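Local structure of type 2A phosphatase-associated protein 42 (Saccharomyces cerevisiae, 2V0P) at residues K122-D125 against P126-E130; P141-S144 against E145-A148; N217-E220 against Q221-E225. The protein associates with the catalytic subunits of PP2A-type phosphatases, inhibits the phosphatase SIT4 and takes part in negative regulation of TOR signalling in response to the nitrogen source. One frame throughout, in Å; residues are numbered along the deposited sequence.

Along the chain the three contacts come in series, all within the N-terminal, all-helical domain of TAP42, whose fold resembles tetratricopeptide repeats. Interaction 1 starts helix 126-133, interaction 2 spans the short, weakly bonded helix 143-146 and its flanks, and interaction 3 lies inside the long helix 199-231. The centres of interactions 2 and 3 lie about 10 Å apart and the two touch: L143 CD1 packs on E220 CG at 3.4 Å, and Y147 leans on the same glutamate. Interaction 1 stands apart, its centre about 16 Å from that of interaction 2 and 19 Å from that of interaction 3, yet V128 also rests on helix 199-231, the common support holding both short helices in the domain.

Interaction 1 (K122-D125 against P126-E130); sequences KLLD and PLVGE
D125 OD1 accepts the backbone N-H of L127 at 3.0 Å, the capping bond that makes D125 the N-cap of helix 126-133. The bond is moderately bent, with an N-H...O angle of 149°, and reaches the oxygen on its anti side, tilted somewhat out of the carboxylate plane. CG stands anti to the backbone N (chi1 -164°), beside the carbonyl carbon, which turns OD1 over the start of the helix. P126, first in the helix, has no N-H to offer, so the first amide hydrogen of the turn belongs to L127, and the cap takes it. The next two amides share D125 O: G129 N binds it at 2.9 Å with a nearly straight N-H...O angle of 166°, whereas the bond from V128 N is weak. The buried carboxylate is gripped at its other oxygen too, OD2 forming a salt bridge with R172 NE and a hydrogen bond with H209 NE2. Beside these polar bonds L124 closes the turn: its CD1 meets V128 CG1 at 3.6 Å and its CD2 lies 3.7 Å from G129 CA. L124 and V128 both also rest on L115 of helix 93-120 and S212 of helix 199-231. With an alanine here, L127 N is likely to lose its side-chain acceptor, and R172 and H209 the acid they share. The chemistry implies that one carboxylate does two jobs, capping the start of the helix with one oxygen and tying that start to helices 156-186 and 199-231 with the other, where R172 would be expected to favour its charged form.

Interaction 2 (P141-S144 against E145-A148); sequences PQLS and ELYA
Q142 and E145 meet round a single tight turn of the TPR-like domain, where the chain enters the short, weakly bonded helix 143-146 between helices 126-133 and 156-186. This first turn of the helix is closed twice: the backbone N of E145 donates to Q142 O at 2.8 Å, an i to i+3 bond, and the carboxylate of the same glutamate returns to accept from Q142 N, a side-chain to backbone bond. In the return bond OE1 lies 3.1 Å from Q142 N, with an N-H...O angle of 141°; the donor comes from the anti side and is tilted out of the carboxylate plane. E145 reaches back because CG is anti to the carbonyl carbon (chi1 -62°) and the chain is extended beyond it, which brings the acid across the base of Q142, OE1 at 3.4 Å from Q142 CB. The glutamine then bends at chi2, and its amide plane is turned 74° from that of the carboxylate. The second oxygen, OE2, makes a salt bridge with K136, so both ends of the acid have partners and its rotation is restrained. On another side of the turn L143 and L146 carry the apolar part. L143 continues onto F224 and E227 of helix 199-231, while L146 rests on F135 and K131, and Y147 packs against helix 156-186; the turn therefore joins three helices. The leucines meet by one methyl of each, L143 CD1 lying 4.0 Å from L146 CD2.

Interaction 3 (N217-E220 against Q221-E225); sequences NNIE and QNLFE
About two and a half turns of alpha-helix, buried within helix 199-231 of the TPR-like domain, make this contact. Four consecutive i to i+4 bonds define it, from Q221 N to N217 O, N222 N to N218 O, L223 N to I219 O and F224 N to E220 O, the last at 2.9 Å with an N-H...O angle of 168°. I219 and L223, one turn apart, lie side by side and point the same way, with I219 CG2 at 3.9 Å from L223 CD1. A chi1 of -76° sets CG1 of I219 beside the backbone N and leaves CG2 anti to it, which lets this branch meet the L223 methyl, although CB itself points away. E220 leaves the helix on another face, where its OE2 forms a salt bridge with K166 and its chain meets L146. N218 ND2 is held by D214 one turn earlier. F224 and E220 also pack against L161 of the second subunit, so this part of the helix lies at a subunit contact. There Q221 bends at chi2 and binds the next turn: its NE2 donates to the anti lone pair of E225 OE1 at 2.7 Å, with that oxygen only 3° out of the Q221 amide plane.

Interaction 1 (K122-D125 against P126-E130)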
ATOM      1  N   LYS A 122       3.109 -33.047   4.471  1.00 36.63           N
ATOM      2  CA  LYS A 122       2.933 -33.238   3.037  1.00 37.05           C
ATOM      3  C   LYS A 122       1.482 -32.978   2.656  1.00 36.84           C
ATOM      4  O   LYS A 122       0.873 -33.785   1.974  1.00 37.45           O
ATOM      5  CB  LYS A 122       3.407 -34.639   2.632  1.00 37.02           C
ATOM      6  CG  LYS A 122       4.884 -34.892   2.896  1.00 37.99           C
ATOM      7  CD  LYS A 122       5.429 -36.059   2.078  1.00 46.29           C
ATOM      8  CE  LYS A 122       5.520 -35.705   0.568  1.00 49.08           C
ATOM      9  NZ  LYS A 122       5.896 -36.854  -0.307  1.00 51.40           N
ATOM     10  N   LEU A 123       0.933 -31.850   3.125  1.00 36.09           N
ATOM     11  CA  LEU A 123      -0.430 -31.461   2.854  1.00 36.30           C
ATOM     12  C   LEU A 123      -0.540 -30.180   2.034  1.00 36.49           C
ATOM     13  O   LEU A 123      -1.598 -29.837   1.564  1.00 37.12           O
ATOM     14  CB  LEU A 123      -1.258 -31.328   4.142  1.00 37.61           C
ATOM     15  CG  LEU A 123      -1.701 -32.628   4.820  1.00 40.71           C
ATOM     16  CD1 LEU A 123      -2.266 -32.375   6.208  1.00 43.68           C
ATOM     17  CD2 LEU A 123      -2.710 -33.349   3.931  1.00 43.46           C
ATOM     18  N   LEU A 124       0.568 -29.518   1.812  1.00 36.38           N
ATOM     19  CA  LEU A 124       0.517 -28.167   1.303  1.00 37.42           C
ATOM     20  C   LEU A 124       0.287 -28.112  -0.235  1.00 36.11           C
ATOM     21  O   LEU A 124       1.088 -28.575  -0.999  1.00 38.27           O
ATOM     22  CB  LEU A 124       1.762 -27.389   1.775  1.00 37.11           C
ATOM     23  CG  LEU A 124       1.654 -25.841   1.756  1.00 37.79           C
ATOM     24  CD1 LEU A 124       0.454 -25.337   2.539  1.00 37.25           C
ATOM     25  CD2 LEU A 124       2.932 -25.190   2.251  1.00 36.20           C
ATOM     26  N   ASP A 125      -0.851 -27.592  -0.636  1.00 36.48           N
ATOM     27  CA  ASP A 125      -1.102 -27.166  -2.012  1.00 37.66           C
ATOM     28  C   ASP A 125       0.179 -26.597  -2.650  1.00 37.07           C
ATOM     29  O   ASP A 125       0.835 -25.748  -2.058  1.00 37.27           O
ATOM     30  CB  ASP A 125      -2.181 -26.083  -1.986  1.00 39.21           C
ATOM     31  CG  ASP A 125      -2.802 -25.831  -3.346  1.00 40.50           C
ATOM     32  OD1 ASP A 125      -2.048 -25.632  -4.314  1.00 44.42           O
ATOM     33  OD2 ASP A 125      -4.047 -25.808  -3.439  1.00 41.11           O
ATOM     34  N   PRO A 126       0.538 -27.053  -3.853  1.00 38.16           N
ATOM     35  CA  PRO A 126       1.810 -26.573  -4.361  1.00 37.93           C
ATOM     36  C   PRO A 126       1.790 -25.054  -4.667  1.00 36.81           C
ATOM     37  O   PRO A 126       2.826 -24.422  -4.628  1.00 37.38           O
ATOM     38  CB  PRO A 126       2.033 -27.424  -5.592  1.00 37.72           C
ATOM     39  CG  PRO A 126       0.677 -27.799  -6.038  1.00 39.86           C
ATOM     40  CD  PRO A 126      -0.143 -27.934  -4.816  1.00 37.91           C
ATOM     41  N   LEU A 127       0.617 -24.489  -4.930  1.00 36.35           N
ATOM     42  CA  LEU A 127       0.449 -23.074  -5.117  1.00 35.93           C
ATOM     43  C   LEU A 127       0.878 -22.328  -3.848  1.00 37.10           C
ATOM     44  O   LEU A 127       1.506 -21.252  -3.897  1.00 36.60           O
ATOM     45  CB  LEU A 127      -1.006 -22.763  -5.435  1.00 36.87           C
ATOM     46  CG  LEU A 127      -1.374 -21.307  -5.836  1.00 40.08           C
ATOM     47  CD1 LEU A 127      -2.618 -21.253  -6.697  1.00 42.49           C
ATOM     48  CD2 LEU A 127      -1.562 -20.413  -4.622  1.00 41.84           C
ATOM     49  N   VAL A 128       0.535 -22.904  -2.698  1.00 36.97           N
ATOM     50  CA  VAL A 128       0.839 -22.244  -1.438  1.00 35.78           C
ATOM     51  C   VAL A 128       2.263 -22.499  -1.109  1.00 35.14           C
ATOM     52  O   VAL A 128       2.957 -21.611  -0.630  1.00 38.04           O
ATOM     53  CB  VAL A 128      -0.105 -22.700  -0.310  1.00 36.74           C
ATOM     54  CG1 VAL A 128       0.307 -22.084   1.051  1.00 36.37           C
ATOM     55  CG2 VAL A 128      -1.525 -22.304  -0.619  1.00 39.33           C
ATOM     56  N   GLY A 129       2.720 -23.715  -1.367  1.00 34.91           N
ATOM     57  CA  GLY A 129       4.078 -24.115  -1.102  1.00 33.89           C
ATOM     58  C   GLY A 129       5.119 -23.361  -1.884  1.00 34.18           C
ATOM     59  O   GLY A 129       6.214 -23.149  -1.385  1.00 32.20           O
ATOM     60  N   GLU A 130       4.793 -22.955  -3.123  1.00 34.27           N
ATOM     61  CA  GLU A 130       5.748 -22.211  -3.930  1.00 36.25           C
ATOM     62  C   GLU A 130       6.031 -20.852  -3.280  1.00 35.36           C
ATOM     63  O   GLU A 130       7.166 -20.407  -3.227  1.00 36.78           O
ATOM     64  CB  GLU A 130       5.208 -22.026  -5.330  1.00 36.16           C
ATOM     65  CG  GLU A 130       6.253 -21.588  -6.302  1.00 42.19           C
ATOM     66  CD  GLU A 130       5.660 -20.805  -7.454  1.00 47.56           C
ATOM     67  OE1 GLU A 130       4.471 -20.419  -7.357  1.00 52.10           O
ATOM     68  OE2 GLU A 130       6.378 -20.569  -8.444  1.00 51.48           O
TER

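Interaction 2 (P141-S144 against E145-A148)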
ATOM      1  N   PRO A 141       9.908 -12.656   6.325  1.00 40.87           N
ATOM      2  CA  PRO A 141       9.321 -12.869   5.002  1.00 40.51           C
ATOM      3  C   PRO A 141       9.001 -11.518   4.360  1.00 40.17           C
ATOM      4  O   PRO A 141       8.597 -10.581   5.054  1.00 39.28           O
ATOM      5  CB  PRO A 141       8.024 -13.579   5.306  1.00 40.34           C
ATOM      6  CG  PRO A 141       7.664 -13.118   6.681  1.00 41.33           C
ATOM      7  CD  PRO A 141       8.914 -12.799   7.399  1.00 40.70           C
ATOM      8  N   GLN A 142       9.162 -11.447   3.050  1.00 40.54           N
ATOM      9  CA  GLN A 142       9.055 -10.190   2.310  1.00 41.01           C
ATOM     10  C   GLN A 142       7.913 -10.281   1.301  1.00 40.54           C
ATOM     11  O   GLN A 142       7.777 -11.266   0.588  1.00 41.17           O
ATOM     12  CB  GLN A 142      10.371  -9.900   1.587  1.00 40.60           C
ATOM     13  CG  GLN A 142      11.565  -9.742   2.472  1.00 41.06           C
ATOM     14  CD  GLN A 142      11.507  -8.464   3.268  1.00 45.59           C
ATOM     15  OE1 GLN A 142      11.497  -7.366   2.703  1.00 47.77           O
ATOM     16  NE2 GLN A 142      11.470  -8.589   4.584  1.00 45.45           N
ATOM     17  N   LEU A 143       7.087  -9.247   1.273  1.00 41.13           N
ATOM     18  CA  LEU A 143       5.979  -9.117   0.331  1.00 41.96           C
ATOM     19  C   LEU A 143       6.478  -9.169  -1.099  1.00 42.82           C
ATOM     20  O   LEU A 143       5.759  -9.565  -2.015  1.00 44.08           O
ATOM     21  CB  LEU A 143       5.225  -7.814   0.630  1.00 41.85           C
ATOM     22  CG  LEU A 143       3.845  -7.489   0.085  1.00 40.33           C
ATOM     23  CD1 LEU A 143       2.844  -8.476   0.472  1.00 41.67           C
ATOM     24  CD2 LEU A 143       3.459  -6.117   0.644  1.00 43.53           C
ATOM     25  N   SER A 144       7.741  -8.818  -1.288  1.00 43.68           N
ATOM     26  CA  SER A 144       8.367  -8.957  -2.593  1.00 45.11           C
ATOM     27  C   SER A 144       8.684 -10.408  -3.002  1.00 44.62           C
ATOM     28  O   SER A 144       9.051 -10.633  -4.146  1.00 45.69           O
ATOM     29  CB  SER A 144       9.614  -8.063  -2.694  1.00 45.24           C
ATOM     30  OG  SER A 144      10.293  -7.960  -1.449  1.00 47.93           O
ATOM     31  N   GLU A 145       8.558 -11.364  -2.070  1.00 43.80           N
ATOM     32  CA  GLU A 145       8.839 -12.798  -2.302  1.00 42.69           C
ATOM     33  C   GLU A 145       7.582 -13.636  -2.512  1.00 42.27           C
ATOM     34  O   GLU A 145       7.616 -14.799  -2.943  1.00 44.42           O
ATOM     35  CB  GLU A 145       9.630 -13.376  -1.117  1.00 42.47           C
ATOM     36  CG  GLU A 145      10.998 -12.726  -0.898  1.00 42.00           C
ATOM     37  CD  GLU A 145      11.676 -13.200   0.364  1.00 41.33           C
ATOM     38  OE1 GLU A 145      11.009 -13.285   1.409  1.00 45.65           O
ATOM     39  OE2 GLU A 145      12.872 -13.500   0.310  1.00 40.84           O
ATOM     40  N   LEU A 146       6.464 -13.047  -2.173  1.00 41.44           N
ATOM     41  CA  LEU A 146       5.209 -13.695  -2.223  1.00 41.23           C
ATOM     42  C   LEU A 146       4.584 -13.661  -3.623  1.00 42.04           C
ATOM     43  O   LEU A 146       3.948 -14.630  -4.057  1.00 42.22           O
ATOM     44  CB  LEU A 146       4.335 -13.002  -1.207  1.00 41.76           C
ATOM     45  CG  LEU A 146       3.091 -13.595  -0.637  1.00 41.40           C
ATOM     46  CD1 LEU A 146       3.341 -14.861   0.232  1.00 41.53           C
ATOM     47  CD2 LEU A 146       2.483 -12.470   0.155  1.00 37.33           C
ATOM     48  N   TYR A 147       4.776 -12.540  -4.312  1.00 41.62           N
ATOM     49  CA  TYR A 147       4.339 -12.344  -5.692  1.00 41.55           C
ATOM     50  C   TYR A 147       5.412 -11.536  -6.389  1.00 42.66           C
ATOM     51  O   TYR A 147       6.149 -10.782  -5.737  1.00 44.40           O
ATOM     52  CB  TYR A 147       3.031 -11.567  -5.759  1.00 39.30           C
ATOM     53  CG  TYR A 147       1.810 -12.223  -5.141  1.00 39.53           C
ATOM     54  CD1 TYR A 147       1.286 -11.757  -3.959  1.00 34.02           C
ATOM     55  CD2 TYR A 147       1.171 -13.274  -5.781  1.00 39.65           C
ATOM     56  CE1 TYR A 147       0.171 -12.317  -3.394  1.00 36.69           C
ATOM     57  CE2 TYR A 147       0.055 -13.869  -5.228  1.00 41.77           C
ATOM     58  CZ  TYR A 147      -0.435 -13.395  -4.043  1.00 37.67           C
ATOM     59  OH  TYR A 147      -1.550 -13.966  -3.565  1.00 36.56           O
ATOM     60  N   ALA A 148       5.516 -11.688  -7.706  1.00 43.56           N
ATOM     61  CA  ALA A 148       6.305 -10.758  -8.513  1.00 44.49           C
ATOM     62  C   ALA A 148       5.690  -9.365  -8.345  1.00 44.55           C
ATOM     63  O   ALA A 148       4.472  -9.247  -8.237  1.00 45.02           O
ATOM     64  CB  ALA A 148       6.287 -11.188  -9.963  1.00 44.65           C
TER

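Interaction 3 (N217-E220 against Q221-E225)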
ATOM      1  N   ASN A 217      -3.502 -14.712   1.757  1.00 30.34           N
ATOM      2  CA  ASN A 217      -4.150 -13.415   1.825  1.00 32.76           C
ATOM      3  C   ASN A 217      -3.881 -12.665   3.104  1.00 33.09           C
ATOM      4  O   ASN A 217      -3.742 -11.466   3.108  1.00 33.54           O
ATOM      5  CB  ASN A 217      -5.640 -13.514   1.637  1.00 32.77           C
ATOM      6  CG  ASN A 217      -6.017 -13.806   0.179  1.00 36.88           C
ATOM      7  OD1 ASN A 217      -5.336 -13.392  -0.748  1.00 39.52           O
ATOM      8  ND2 ASN A 217      -7.095 -14.502  -0.003  1.00 39.89           N
ATOM      9  N   ASN A 218      -3.845 -13.397   4.202  1.00 33.77           N
ATOM     10  CA  ASN A 218      -3.594 -12.770   5.447  1.00 32.29           C
ATOM     11  C   ASN A 218      -2.146 -12.391   5.581  1.00 32.46           C
ATOM     12  O   ASN A 218      -1.841 -11.338   6.178  1.00 33.08           O
ATOM     13  CB  ASN A 218      -4.064 -13.686   6.601  1.00 33.89           C
ATOM     14  CG  ASN A 218      -5.483 -14.080   6.480  1.00 31.40           C
ATOM     15  OD1 ASN A 218      -6.277 -13.362   6.013  1.00 44.06           O
ATOM     16  ND2 ASN A 218      -5.789 -15.322   6.852  1.00 41.90           N
ATOM     17  N   ILE A 219      -1.238 -13.240   5.085  1.00 29.46           N
ATOM     18  CA  ILE A 219       0.146 -12.938   5.186  1.00 30.01           C
ATOM     19  C   ILE A 219       0.371 -11.621   4.313  1.00 29.36           C
ATOM     20  O   ILE A 219       1.053 -10.788   4.729  1.00 30.52           O
ATOM     21  CB  ILE A 219       1.065 -14.029   4.725  1.00 29.82           C
ATOM     22  CG1 ILE A 219       1.135 -15.157   5.821  1.00 31.53           C
ATOM     23  CG2 ILE A 219       2.496 -13.512   4.537  1.00 28.29           C
ATOM     24  CD1 ILE A 219       1.784 -16.391   5.378  1.00 31.47           C
ATOM     25  N   GLU A 220      -0.220 -11.543   3.162  1.00 28.92           N
ATOM     26  CA  GLU A 220      -0.024 -10.335   2.247  1.00 30.76           C
ATOM     27  C   GLU A 220      -0.520  -9.057   2.937  1.00 33.02           C
ATOM     28  O   GLU A 220       0.211  -8.011   2.998  1.00 34.99           O
ATOM     29  CB  GLU A 220      -0.740 -10.559   0.907  1.00 33.21           C
ATOM     30  CG  GLU A 220      -0.265  -9.622  -0.202  1.00 29.60           C
ATOM     31  CD  GLU A 220      -1.252  -9.466  -1.338  1.00 31.20           C
ATOM     32  OE1 GLU A 220      -2.402  -9.952  -1.265  1.00 36.02           O
ATOM     33  OE2 GLU A 220      -0.875  -8.825  -2.313  1.00 41.04           O
ATOM     34  N   GLN A 221      -1.722  -9.137   3.484  1.00 32.87           N
ATOM     35  CA  GLN A 221      -2.375  -8.019   4.102  1.00 33.33           C
ATOM     36  C   GLN A 221      -1.546  -7.588   5.293  1.00 33.61           C
ATOM     37  O   GLN A 221      -1.292  -6.444   5.418  1.00 33.38           O
ATOM     38  CB  GLN A 221      -3.774  -8.360   4.528  1.00 36.16           C
ATOM     39  CG  GLN A 221      -4.348  -7.449   5.562  1.00 37.22           C
ATOM     40  CD  GLN A 221      -4.634  -6.040   5.016  1.00 41.51           C
ATOM     41  OE1 GLN A 221      -5.016  -5.874   3.861  1.00 45.41           O
ATOM     42  NE2 GLN A 221      -4.460  -5.038   5.855  1.00 39.87           N
ATOM     43  N   ASN A 222      -1.060  -8.526   6.105  1.00 31.14           N
ATOM     44  CA  ASN A 222      -0.288  -8.125   7.270  1.00 33.32           C
ATOM     45  C   ASN A 222       1.108  -7.544   6.946  1.00 31.79           C
ATOM     46  O   ASN A 222       1.595  -6.677   7.622  1.00 32.83           O
ATOM     47  CB  ASN A 222      -0.228  -9.293   8.295  1.00 31.04           C
ATOM     48  CG  ASN A 222      -1.583  -9.633   8.896  1.00 32.11           C
ATOM     49  OD1 ASN A 222      -2.577  -8.986   8.644  1.00 43.77           O
ATOM     50  ND2 ASN A 222      -1.627 -10.686   9.654  1.00 38.88           N
ATOM     51  N   LEU A 223       1.758  -8.045   5.921  1.00 31.65           N
ATOM     52  CA  LEU A 223       3.021  -7.563   5.542  1.00 31.21           C
ATOM     53  C   LEU A 223       2.860  -6.136   4.976  1.00 30.78           C
ATOM     54  O   LEU A 223       3.545  -5.288   5.385  1.00 31.88           O
ATOM     55  CB  LEU A 223       3.636  -8.486   4.494  1.00 33.02           C
ATOM     56  CG  LEU A 223       4.180  -9.792   5.096  1.00 33.38           C
ATOM     57  CD1 LEU A 223       4.934 -10.574   4.011  1.00 36.37           C
ATOM     58  CD2 LEU A 223       5.087  -9.497   6.244  1.00 34.09           C
ATOM     59  N   PHE A 224       1.877  -5.926   4.137  1.00 30.87           N
ATOM     60  CA  PHE A 224       1.609  -4.600   3.571  1.00 31.18           C
ATOM     61  C   PHE A 224       1.221  -3.602   4.643  1.00 31.83           C
ATOM     62  O   PHE A 224       1.781  -2.499   4.695  1.00 33.83           O
ATOM     63  CB  PHE A 224       0.487  -4.681   2.588  1.00 32.53           C
ATOM     64  CG  PHE A 224       0.336  -3.413   1.812  1.00 29.29           C
ATOM     65  CD1 PHE A 224       1.293  -3.064   0.887  1.00 32.16           C
ATOM     66  CD2 PHE A 224      -0.717  -2.549   2.060  1.00 27.05           C
ATOM     67  CE1 PHE A 224       1.163  -1.866   0.131  1.00 33.21           C
ATOM     68  CE2 PHE A 224      -0.837  -1.341   1.325  1.00 27.28           C
ATOM     69  CZ  PHE A 224       0.088  -1.036   0.367  1.00 31.64           C
ATOM     70  N   GLU A 225       0.263  -3.996   5.495  1.00 32.43           N
ATOM     71  CA  GLU A 225      -0.191  -3.196   6.608  1.00 33.16           C
ATOM     72  C   GLU A 225       0.977  -2.866   7.506  1.00 33.61           C
ATOM     73  O   GLU A 225       1.176  -1.676   7.831  1.00 30.83           O
ATOM     74  CB  GLU A 225      -1.300  -3.892   7.379  1.00 35.70           C
ATOM     75  CG  GLU A 225      -2.115  -3.010   8.333  1.00 37.67           C
ATOM     76  CD  GLU A 225      -3.132  -3.841   9.104  1.00 37.27           C
ATOM     77  OE1 GLU A 225      -3.805  -4.690   8.478  1.00 40.02           O
ATOM     78  OE2 GLU A 225      -3.265  -3.661  10.339  1.00 44.09           O
TER